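Local atomic coordinates of FLAP endonuclease-1 protein (Methanocaldococcus jannaschii, PDB entry 1A76), a protein that cleaves 5'-flap structures as an endonuclease and degrades DNA in the 5'-3' direction in replication and repair, using magnesium ions. Residues L276-P281 with N310-K315; K64-L69 with S140-P145; L177-P182 with R263-P268; T74-F79 with D272-S277. All blocks are in the same frame, centred on the assembly; numbering follows the deposited sequence.

Interaction 1 of 4, residues L276-P281 with N310-K315; sequences LSLKLP and NLIANK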
# COMPACT_ATOMS: atom_id res chain seq x y z
N LEU A 276 -12.51 7.27 11.16
CA LEU A 276 -12.61 5.82 11.10
C LEU A 276 -14.08 5.41 11.09
O LEU A 276 -14.40 4.22 11.01
CB LEU A 276 -11.90 5.22 12.31
CG LEU A 276 -10.37 5.27 12.31
CD1 LEU A 276 -9.90 6.71 12.42
CD2 LEU A 276 -9.83 4.45 13.48
N SER A 277 -14.97 6.40 11.14
CA SER A 277 -16.40 6.16 11.15
C SER A 277 -16.91 5.53 9.86
O SER A 277 -16.48 5.90 8.77
CB SER A 277 -17.15 7.49 11.37
OG SER A 277 -17.04 7.92 12.72
N LEU A 278 -17.82 4.57 10.01
CA LEU A 278 -18.43 3.90 8.87
C LEU A 278 -19.81 4.51 8.65
O LEU A 278 -20.45 4.97 9.60
CB LEU A 278 -18.58 2.40 9.15
CG LEU A 278 -17.35 1.70 9.74
CD1 LEU A 278 -17.68 0.26 10.03
CD2 LEU A 278 -16.17 1.79 8.76
N LYS A 279 -20.27 4.51 7.41
CA LYS A 279 -21.58 5.06 7.07
C LYS A 279 -22.38 3.98 6.36
O LYS A 279 -21.81 3.05 5.80
CB LYS A 279 -21.42 6.27 6.14
CG LYS A 279 -20.39 7.28 6.60
CD LYS A 279 -20.44 8.55 5.75
CE LYS A 279 -20.81 9.77 6.58
NZ LYS A 279 -19.63 10.43 7.24
N LEU A 280 -23.71 4.11 6.35
CA LEU A 280 -24.52 3.11 5.68
C LEU A 280 -24.26 3.15 4.17
O LEU A 280 -24.09 4.22 3.59
CB LEU A 280 -26.00 3.35 5.98
CG LEU A 280 -26.30 3.08 7.45
CD1 LEU A 280 -27.69 3.58 7.81
CD2 LEU A 280 -26.16 1.60 7.73
N PRO A 281 -24.21 1.98 3.52
CA PRO A 281 -23.96 1.91 2.07
C PRO A 281 -25.13 2.34 1.18
O PRO A 281 -26.30 2.08 1.49
CB PRO A 281 -23.60 0.45 1.83
CG PRO A 281 -24.28 -0.30 2.94
CD PRO A 281 -24.39 0.64 4.12
N ASN A 310 -26.27 -4.27 6.75
CA ASN A 310 -26.56 -4.80 8.08
C ASN A 310 -25.34 -4.83 8.99
O ASN A 310 -25.45 -4.60 10.18
CB ASN A 310 -27.19 -6.19 7.96
CG ASN A 310 -28.63 -6.13 7.46
OD1 ASN A 310 -29.32 -5.13 7.66
ND2 ASN A 310 -29.08 -7.21 6.82
N LEU A 311 -24.17 -5.11 8.42
CA LEU A 311 -22.94 -5.13 9.22
C LEU A 311 -22.67 -3.74 9.77
O LEU A 311 -22.43 -3.57 10.96
CB LEU A 311 -21.75 -5.58 8.35
CG LEU A 311 -21.66 -7.07 8.02
CD1 LEU A 311 -20.75 -7.28 6.82
CD2 LEU A 311 -21.14 -7.85 9.22
N ILE A 312 -22.72 -2.74 8.91
CA ILE A 312 -22.48 -1.38 9.35
C ILE A 312 -23.61 -0.94 10.28
O ILE A 312 -23.36 -0.31 11.31
CB ILE A 312 -22.34 -0.43 8.14
CG1 ILE A 312 -21.08 -0.82 7.36
CG2 ILE A 312 -22.28 1.02 8.60
CD1 ILE A 312 -20.82 -0.04 6.08
N ALA A 313 -24.84 -1.30 9.95
CA ALA A 313 -25.99 -0.94 10.79
C ALA A 313 -25.78 -1.51 12.19
O ALA A 313 -25.98 -0.82 13.19
CB ALA A 313 -27.28 -1.49 10.19
N ASN A 314 -25.38 -2.78 12.24
CA ASN A 314 -25.15 -3.45 13.51
C ASN A 314 -23.86 -2.98 14.17
O ASN A 314 -23.82 -2.79 15.39
CB ASN A 314 -25.13 -4.96 13.30
CG ASN A 314 -26.52 -5.54 13.12
OD1 ASN A 314 -26.72 -6.76 13.19
ND2 ASN A 314 -27.50 -4.67 12.88
N LYS A 315 -22.81 -2.78 13.38
CA LYS A 315 -21.54 -2.31 13.91
C LYS A 315 -21.86 -0.97 14.56
O LYS A 315 -21.55 -0.74 15.73
CB LYS A 315 -20.53 -2.10 12.78
CG LYS A 315 -19.14 -2.66 13.07
CD LYS A 315 -18.34 -2.87 11.79
CE LYS A 315 -17.72 -4.26 11.73
NZ LYS A 315 -18.60 -5.26 11.04
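I312 points at the extended loop 278-281, and its two branches meet L278, K279, L280 and P281, so that the connection into helix 283-292 lies against helix 298-315, the last modelled helix of this XPG/RAD2-family nuclease. The tight part is at the isoleucine branches. A chi1 of -65° puts CG2 of I312 anti to the backbone N, against K279 O at 3.5 Å; the extended chi2 (177°) carries CD1 of I312 on to 3.3 Å from the same oxygen. CG2 also meets L278 CB and L280 CD2, each at 4.0 Å from I312 CG2. Beyond K279 O, the I312 and P281 side chains meet tip to tip, I312 CD1 to P281 CD at 4.1 Å.

Looser packing is found at L280, K279 and A313. L280 is solvent-exposed and lays CD2 against the helix backbone, 3.9 Å from A313 N, with A313 CB close behind. K279 turns its CB away from the helix, and it is the backbone that ties this residue down, by a bond to G143. Toward the chain end the packing is close again: K315 and L278 cross obliquely, and K315 NZ is hydrogen-bonded to L69 O, on helix 56-70. The contact itself is L278 CD1 against K315 CD at 3.7 Å.

Interaction 2 of 4, residues K64-L69 with S140-P145; sequences KTIHLL and SLMGIP
A Schellman motif ends helix 129-142, and the two side chains that flank its glycine, M142 and I144, reach across to T65, I66 and L69 on helix 56-70. G143 makes the turn with a positive phi (76°), readily taken by glycine, and G143 N donates to S140 O at 3.0 Å. M142 and I144, one residue either side of G143, both point at helix 56-70. At M142 the bend falls at its third torsion (chi3 63°), which places CE; this methyl meets the branch point of T65, with T65 CB 3.9 Å and T65 CG2 4.0 Å from M142 CE. I66 reaches the same methyl more distantly, its CG1 4.3 Å from M142 CE.

I144 comes in tip to tip against two residues one helical turn apart. Its CG1 lies 3.8 Å from T65 CG2, and its CD1 lies 3.8 Å from L69 CD1. T65 therefore has two partners: CG2, which stands anti to the backbone N, meets I144, and CB together with CG2 meets M142, while OG1 is hydrogen-bonded to V61 O within the helix. All five residues that touch are buried and every touching atom is carbon, so the join is wholly apolar. It links the N-domain to the I-domain. L308 of helix 298-315 packs on I66, L69 and M142, I286 of helix 283-292 packs on M142, and strand 74-79 contributes P75 against T65 and L69 and W77 against I144.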
# COMPACT_ATOMS: atom_id res chain seq x y z
N LYS A 64 -13.46 -7.95 -0.81
CA LYS A 64 -12.44 -8.08 0.22
C LYS A 64 -12.81 -7.26 1.44
O LYS A 64 -12.67 -7.72 2.57
CB LYS A 64 -11.07 -7.62 -0.29
CG LYS A 64 -9.90 -8.49 0.14
CD LYS A 64 -10.07 -9.92 -0.37
CE LYS A 64 -9.86 -10.93 0.76
NZ LYS A 64 -9.16 -12.16 0.29
N THR A 65 -13.28 -6.03 1.22
CA THR A 65 -13.67 -5.17 2.33
C THR A 65 -14.83 -5.77 3.13
O THR A 65 -14.83 -5.72 4.37
CB THR A 65 -14.05 -3.75 1.84
OG1 THR A 65 -12.93 -3.13 1.21
CG2 THR A 65 -14.50 -2.88 3.01
N ILE A 66 -15.82 -6.34 2.45
CA ILE A 66 -16.97 -6.95 3.14
C ILE A 66 -16.50 -8.19 3.90
O ILE A 66 -16.94 -8.44 5.03
CB ILE A 66 -18.11 -7.34 2.14
CG1 ILE A 66 -18.77 -6.07 1.58
CG2 ILE A 66 -19.18 -8.16 2.86
CD1 ILE A 66 -19.80 -6.34 0.47
N HIS A 67 -15.61 -8.96 3.28
CA HIS A 67 -15.07 -10.17 3.88
C HIS A 67 -14.45 -9.84 5.25
O HIS A 67 -14.63 -10.55 6.24
CB HIS A 67 -14.02 -10.77 2.92
CG HIS A 67 -13.17 -11.85 3.51
ND1 HIS A 67 -13.68 -13.07 3.91
CD2 HIS A 67 -11.83 -11.91 3.72
CE1 HIS A 67 -12.69 -13.83 4.34
NE2 HIS A 67 -11.56 -13.15 4.23
N LEU A 68 -13.72 -8.72 5.29
CA LEU A 68 -13.07 -8.23 6.50
C LEU A 68 -14.11 -7.81 7.56
O LEU A 68 -14.00 -8.17 8.73
CB LEU A 68 -12.18 -7.03 6.15
CG LEU A 68 -10.65 -7.15 6.16
CD1 LEU A 68 -10.20 -8.53 5.73
CD2 LEU A 68 -10.07 -6.07 5.24
N LEU A 69 -15.12 -7.05 7.13
CA LEU A 69 -16.16 -6.58 8.05
C LEU A 69 -17.02 -7.70 8.63
O LEU A 69 -17.57 -7.56 9.73
CB LEU A 69 -17.05 -5.56 7.34
CG LEU A 69 -16.46 -4.16 7.18
CD1 LEU A 69 -17.37 -3.34 6.27
CD2 LEU A 69 -16.30 -3.49 8.55
N SER A 140 -16.68 5.15 -1.06
CA SER A 140 -17.60 6.15 -0.55
C SER A 140 -19.02 5.61 -0.62
O SER A 140 -19.82 5.79 0.30
CB SER A 140 -17.50 7.43 -1.38
OG SER A 140 -18.25 7.27 -2.57
N LEU A 141 -19.34 4.95 -1.72
CA LEU A 141 -20.67 4.38 -1.90
C LEU A 141 -20.87 3.29 -0.85
O LEU A 141 -21.97 3.10 -0.34
CB LEU A 141 -20.80 3.77 -3.31
CG LEU A 141 -20.91 4.80 -4.43
CD1 LEU A 141 -21.01 4.08 -5.76
CD2 LEU A 141 -22.12 5.71 -4.19
N MET A 142 -19.79 2.59 -0.52
CA MET A 142 -19.85 1.52 0.46
C MET A 142 -19.87 2.02 1.90
O MET A 142 -20.07 1.23 2.82
CB MET A 142 -18.67 0.57 0.26
CG MET A 142 -18.70 -0.22 -1.03
SD MET A 142 -17.17 -1.15 -1.21
CE MET A 142 -17.25 -2.24 0.19
N GLY A 143 -19.67 3.32 2.08
CA GLY A 143 -19.67 3.92 3.40
C GLY A 143 -18.39 3.62 4.17
O GLY A 143 -18.34 3.78 5.40
N ILE A 144 -17.38 3.17 3.43
CA ILE A 144 -16.08 2.81 4.01
C ILE A 144 -15.13 4.02 3.91
O ILE A 144 -14.87 4.53 2.82
CB ILE A 144 -15.42 1.63 3.25
CG1 ILE A 144 -16.41 0.46 3.10
CG2 ILE A 144 -14.13 1.22 3.96
CD1 ILE A 144 -16.99 -0.05 4.41
N PRO A 145 -14.56 4.44 5.04
CA PRO A 145 -13.65 5.59 5.06
C PRO A 145 -12.27 5.37 4.46
O PRO A 145 -11.69 4.29 4.57
CB PRO A 145 -13.57 5.94 6.54
CG PRO A 145 -13.73 4.61 7.23
CD PRO A 145 -14.71 3.84 6.38

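Interaction 3 of 4, residues L177-P182 with R263-P268; sequences LLYGAP and RIFKEP
Y179 sets its ring against that of F265, bringing the loop that leads into strand 183-186 against the C-terminal end of helix 258-266. Nearest side-chain atoms put Y179 about 4 Å from both E152 and E154, magnesium ligands, so the contact lies beside the metal site. From CB, chi1 of -68° sets CG beside the backbone N. F265 CD1 lies over one face of the tyrosine, toward the rim; the ring planes are inclined at 54°, their centroids 4.8 Å apart. Past CG, CD1 of Y179 faces F265 CD1, while CD2 of Y179 lies nearest F265 O at 3.7 Å, with P268 CG at the ring edge. Next, CE1 of Y179 is 3.5 Å from F265 CE1, and CE2 of Y179 lies 3.5 Å from I264 O. CZ of Y179 comes to 3.5 Å from F265 CD1, and at the tip Y179 OH rests 3.6 Å from F265 CE1, with I264 CG2 alongside.

L178 lies alongside F265, pointing the same way, L178 CB to F265 CD1 at 3.6 Å. Two waters complete the join: one donates to L178 O and to F265 O, the other to Y179 O and again to F265 O, so this helix-end carbonyl accepts twice.

Around the contact, helix 211-221 packs L214, I215 and A218 on L178, and helix 153-162 brings E154, A155 and S158 against Y179.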
# COMPACT_ATOMS: atom_id res chain seq x y z
N LEU A 177 7.14 -1.35 8.35
CA LEU A 177 7.95 -1.52 9.54
C LEU A 177 9.00 -0.41 9.60
O LEU A 177 9.32 0.11 10.67
CB LEU A 177 8.64 -2.89 9.52
CG LEU A 177 7.72 -4.12 9.60
CD1 LEU A 177 8.52 -5.39 9.40
CD2 LEU A 177 7.00 -4.15 10.96
N LEU A 178 9.53 -0.04 8.43
CA LEU A 178 10.55 1.00 8.33
C LEU A 178 10.04 2.38 8.77
O LEU A 178 10.84 3.24 9.17
CB LEU A 178 11.09 1.06 6.90
CG LEU A 178 11.86 -0.19 6.47
CD1 LEU A 178 12.35 -0.03 5.05
CD2 LEU A 178 13.02 -0.42 7.42
N TYR A 179 8.73 2.58 8.69
CA TYR A 179 8.13 3.85 9.11
C TYR A 179 7.70 3.78 10.56
O TYR A 179 7.03 4.68 11.07
CB TYR A 179 6.92 4.21 8.24
CG TYR A 179 7.27 4.54 6.82
CD1 TYR A 179 7.32 3.55 5.85
CD2 TYR A 179 7.54 5.86 6.43
CE1 TYR A 179 7.63 3.83 4.54
CE2 TYR A 179 7.86 6.16 5.10
CZ TYR A 179 7.90 5.14 4.17
OH TYR A 179 8.25 5.38 2.86
N GLY A 180 8.10 2.72 11.25
CA GLY A 180 7.73 2.61 12.64
C GLY A 180 6.39 1.95 12.91
O GLY A 180 5.89 2.02 14.03
N ALA A 181 5.78 1.35 11.89
CA ALA A 181 4.49 0.67 12.11
C ALA A 181 4.72 -0.42 13.16
O ALA A 181 5.57 -1.29 12.99
CB ALA A 181 4.00 0.04 10.83
N PRO A 182 3.94 -0.39 14.26
CA PRO A 182 4.14 -1.42 15.29
C PRO A 182 3.77 -2.81 14.81
O PRO A 182 4.37 -3.80 15.22
CB PRO A 182 3.25 -0.95 16.45
CG PRO A 182 2.79 0.42 16.08
CD PRO A 182 2.84 0.52 14.60
N ARG A 263 15.51 10.38 6.37
CA ARG A 263 14.49 11.35 6.75
C ARG A 263 13.12 11.00 6.17
O ARG A 263 12.10 11.33 6.76
CB ARG A 263 14.90 12.76 6.32
CG ARG A 263 15.34 13.63 7.50
CD ARG A 263 15.90 14.98 7.05
NE ARG A 263 17.26 14.89 6.54
CZ ARG A 263 18.36 14.91 7.29
NH1 ARG A 263 18.26 15.02 8.61
NH2 ARG A 263 19.55 14.83 6.73
N ILE A 264 13.11 10.33 5.02
CA ILE A 264 11.85 9.91 4.39
C ILE A 264 11.11 8.94 5.32
O ILE A 264 9.90 9.01 5.47
CB ILE A 264 12.08 9.21 3.02
CG1 ILE A 264 11.95 10.23 1.88
CG2 ILE A 264 11.05 8.08 2.82
CD1 ILE A 264 13.00 10.09 0.80
N PHE A 265 11.86 8.02 5.94
CA PHE A 265 11.26 7.04 6.84
C PHE A 265 11.01 7.56 8.24
O PHE A 265 10.02 7.20 8.87
CB PHE A 265 12.16 5.79 6.93
CG PHE A 265 12.21 5.00 5.65
CD1 PHE A 265 11.12 4.22 5.25
CD2 PHE A 265 13.32 5.10 4.82
CE1 PHE A 265 11.13 3.57 4.02
CE2 PHE A 265 13.34 4.45 3.59
CZ PHE A 265 12.23 3.67 3.19
N LYS A 266 11.90 8.41 8.73
CA LYS A 266 11.78 8.95 10.08
C LYS A 266 10.89 10.18 10.18
O LYS A 266 10.26 10.39 11.21
CB LYS A 266 13.17 9.30 10.63
CG LYS A 266 14.18 8.12 10.69
CD LYS A 266 13.58 6.89 11.37
CE LYS A 266 13.39 7.08 12.88
NZ LYS A 266 14.58 7.59 13.62
N GLU A 267 10.83 10.97 9.11
CA GLU A 267 10.05 12.21 9.09
C GLU A 267 9.11 12.32 7.90
O GLU A 267 9.21 13.27 7.11
CB GLU A 267 10.99 13.42 9.02
CG GLU A 267 11.12 14.16 10.31
CD GLU A 267 12.29 13.65 11.10
OE1 GLU A 267 13.44 14.00 10.75
OE2 GLU A 267 12.04 12.89 12.07
N PRO A 268 8.20 11.36 7.73
CA PRO A 268 7.32 11.50 6.57
C PRO A 268 6.21 12.52 6.79
O PRO A 268 5.88 12.87 7.93
CB PRO A 268 6.77 10.09 6.40
CG PRO A 268 6.73 9.55 7.80
CD PRO A 268 7.92 10.14 8.51
O HOH W 1 10.50 5.28 10.90
O HOH W 2 7.58 7.32 10.48

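Interaction 4 of 4, residues T74-F79 with D272-S277; sequences TPIWVF and DNYSLS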
# COMPACT_ATOMS: atom_id res chain seq x y z
N THR A 74 -12.48 -3.81 11.15
CA THR A 74 -12.88 -2.52 10.61
C THR A 74 -11.70 -1.86 9.90
O THR A 74 -10.73 -1.44 10.53
CB THR A 74 -13.37 -1.59 11.73
OG1 THR A 74 -14.57 -2.14 12.28
CG2 THR A 74 -13.66 -0.21 11.20
N PRO A 75 -11.77 -1.77 8.56
CA PRO A 75 -10.68 -1.16 7.81
C PRO A 75 -10.89 0.30 7.41
O PRO A 75 -12.03 0.79 7.29
CB PRO A 75 -10.58 -2.05 6.58
CG PRO A 75 -12.05 -2.44 6.31
CD PRO A 75 -12.81 -2.29 7.64
N ILE A 76 -9.78 0.99 7.24
CA ILE A 76 -9.79 2.35 6.77
C ILE A 76 -8.77 2.28 5.64
O ILE A 76 -7.64 1.82 5.84
CB ILE A 76 -9.36 3.37 7.87
CG1 ILE A 76 -9.30 4.77 7.25
CG2 ILE A 76 -8.02 2.96 8.48
CD1 ILE A 76 -9.79 5.88 8.17
N TRP A 77 -9.18 2.71 4.45
CA TRP A 77 -8.31 2.67 3.29
C TRP A 77 -7.42 3.90 3.20
O TRP A 77 -7.87 5.03 3.38
CB TRP A 77 -9.16 2.53 2.02
CG TRP A 77 -9.70 1.15 1.83
CD1 TRP A 77 -10.69 0.54 2.56
CD2 TRP A 77 -9.27 0.18 0.87
NE1 TRP A 77 -10.89 -0.74 2.11
CE2 TRP A 77 -10.04 -0.99 1.08
CE3 TRP A 77 -8.30 0.18 -0.14
CZ2 TRP A 77 -9.87 -2.15 0.30
CZ3 TRP A 77 -8.13 -0.97 -0.91
CH2 TRP A 77 -8.91 -2.12 -0.68
N VAL A 78 -6.14 3.67 2.92
CA VAL A 78 -5.19 4.76 2.81
C VAL A 78 -4.60 4.81 1.41
O VAL A 78 -3.96 3.86 0.94
CB VAL A 78 -4.05 4.62 3.84
CG1 VAL A 78 -3.23 5.88 3.87
CG2 VAL A 78 -4.62 4.35 5.21
N PHE A 79 -4.80 5.95 0.75
CA PHE A 79 -4.30 6.13 -0.60
C PHE A 79 -3.10 7.06 -0.63
O PHE A 79 -2.85 7.79 0.34
CB PHE A 79 -5.43 6.61 -1.50
CG PHE A 79 -6.51 5.57 -1.69
CD1 PHE A 79 -6.38 4.60 -2.69
CD2 PHE A 79 -7.63 5.55 -0.87
CE1 PHE A 79 -7.36 3.61 -2.86
CE2 PHE A 79 -8.62 4.57 -1.03
CZ PHE A 79 -8.49 3.60 -2.03
N ASP A 272 -3.73 14.17 10.19
CA ASP A 272 -4.63 13.72 11.23
C ASP A 272 -6.07 13.91 10.76
O ASP A 272 -7.01 13.51 11.43
CB ASP A 272 -4.41 14.53 12.51
CG ASP A 272 -3.09 14.21 13.17
OD1 ASP A 272 -2.89 13.03 13.51
OD2 ASP A 272 -2.27 15.13 13.36
N ASN A 273 -6.22 14.51 9.58
CA ASN A 273 -7.54 14.76 9.02
C ASN A 273 -8.18 13.54 8.36
O ASN A 273 -8.09 13.35 7.15
CB ASN A 273 -7.47 15.90 8.00
CG ASN A 273 -8.84 16.48 7.70
OD1 ASN A 273 -9.84 16.08 8.29
ND2 ASN A 273 -8.89 17.44 6.79
N TYR A 274 -8.83 12.71 9.16
CA TYR A 274 -9.50 11.53 8.66
C TYR A 274 -10.46 11.04 9.73
O TYR A 274 -10.45 11.55 10.85
CB TYR A 274 -8.49 10.42 8.32
CG TYR A 274 -7.60 10.02 9.48
CD1 TYR A 274 -8.11 9.27 10.54
CD2 TYR A 274 -6.26 10.39 9.52
CE1 TYR A 274 -7.30 8.91 11.62
CE2 TYR A 274 -5.45 10.03 10.59
CZ TYR A 274 -5.97 9.29 11.63
OH TYR A 274 -5.16 8.94 12.68
N SER A 275 -11.30 10.07 9.38
CA SER A 275 -12.26 9.51 10.31
C SER A 275 -12.34 8.02 10.08
O SER A 275 -12.26 7.55 8.95
CB SER A 275 -13.64 10.14 10.13
OG SER A 275 -14.54 9.66 11.10
N LEU A 276 -12.51 7.27 11.16
CA LEU A 276 -12.61 5.82 11.10
C LEU A 276 -14.08 5.41 11.09
O LEU A 276 -14.40 4.22 11.01
CB LEU A 276 -11.90 5.22 12.31
CG LEU A 276 -10.37 5.27 12.31
CD1 LEU A 276 -9.90 6.71 12.42
CD2 LEU A 276 -9.83 4.45 13.48
N SER A 277 -14.97 6.40 11.14
CA SER A 277 -16.40 6.16 11.15
C SER A 277 -16.91 5.53 9.86
O SER A 277 -16.48 5.90 8.77
CB SER A 277 -17.15 7.49 11.37
OG SER A 277 -17.04 7.92 12.72
O HOH W 3 -12.64 2.79 9.84
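The Y274 ring receives I76 CD1 obliquely, at a loose 4.5 Å from Y274 CD1, while one ring face lies under D272 O, 3.7 Å above the plane and offset toward the rim. N273 is the centre of an inverse gamma turn there. The ring's hydroxyl is fixed by D165, to whose carboxylate it is hydrogen-bonded.

The main weight of the contact falls on the end of I76. CG1 is anti to the backbone N (chi1 176°), and chi2 of 142°, off a staggered value, brings I76 CD1 to 3.1 Å from S275 O, a tight approach of carbon to carbonyl oxygen. The same methyl, I76 CD1, is 4.2 Å from L276 CG. S275 turns its CB away from the strand; S275 OG accepts from S277 N at 3.3 Å with an N-H...O angle of 162°, forming an ST turn that bends the loop here. The backbones are joined by a water, which donates to L276 O (2.6 Å from that oxygen) and, at 3.3 Å, to P75 O.

Strand 74-79, in the PIN-clan N-domain, is an internal strand of the mixed sheet, with backbone bonds from T74 and I76 to strand 23-27 and from W77 to P145. I76 points toward 272-277, which covers that side of the strand, and M160 of helix 153-162 touches both I76 and Y274; on W77 and F79 packs helix 28-38.

How the interactions relate
From the N terminus, helix 56-70 opens interaction 2 and strand 74-79, just after it, opens interaction 4. Interaction 2 closes first, at 140-145, bringing N-domain and I-domain together across 70 residues. Interaction 4 closes only at 272-277, after 192 residues, so the two cross. Interaction 3, joining 177-182 to 263-268, nests inside the long loop of interaction 4, nearer the metal site; it touches none of the others, though its second segment adjoins that of interaction 4 in sequence. Interaction 1 begins where interaction 4 ends, sharing L276 and S277, and returns at 310-315. Interactions 1, 2 and 4 touch one another, so the last modelled helix, helix 56-70 and the sheet edge near P145 form one continuous region.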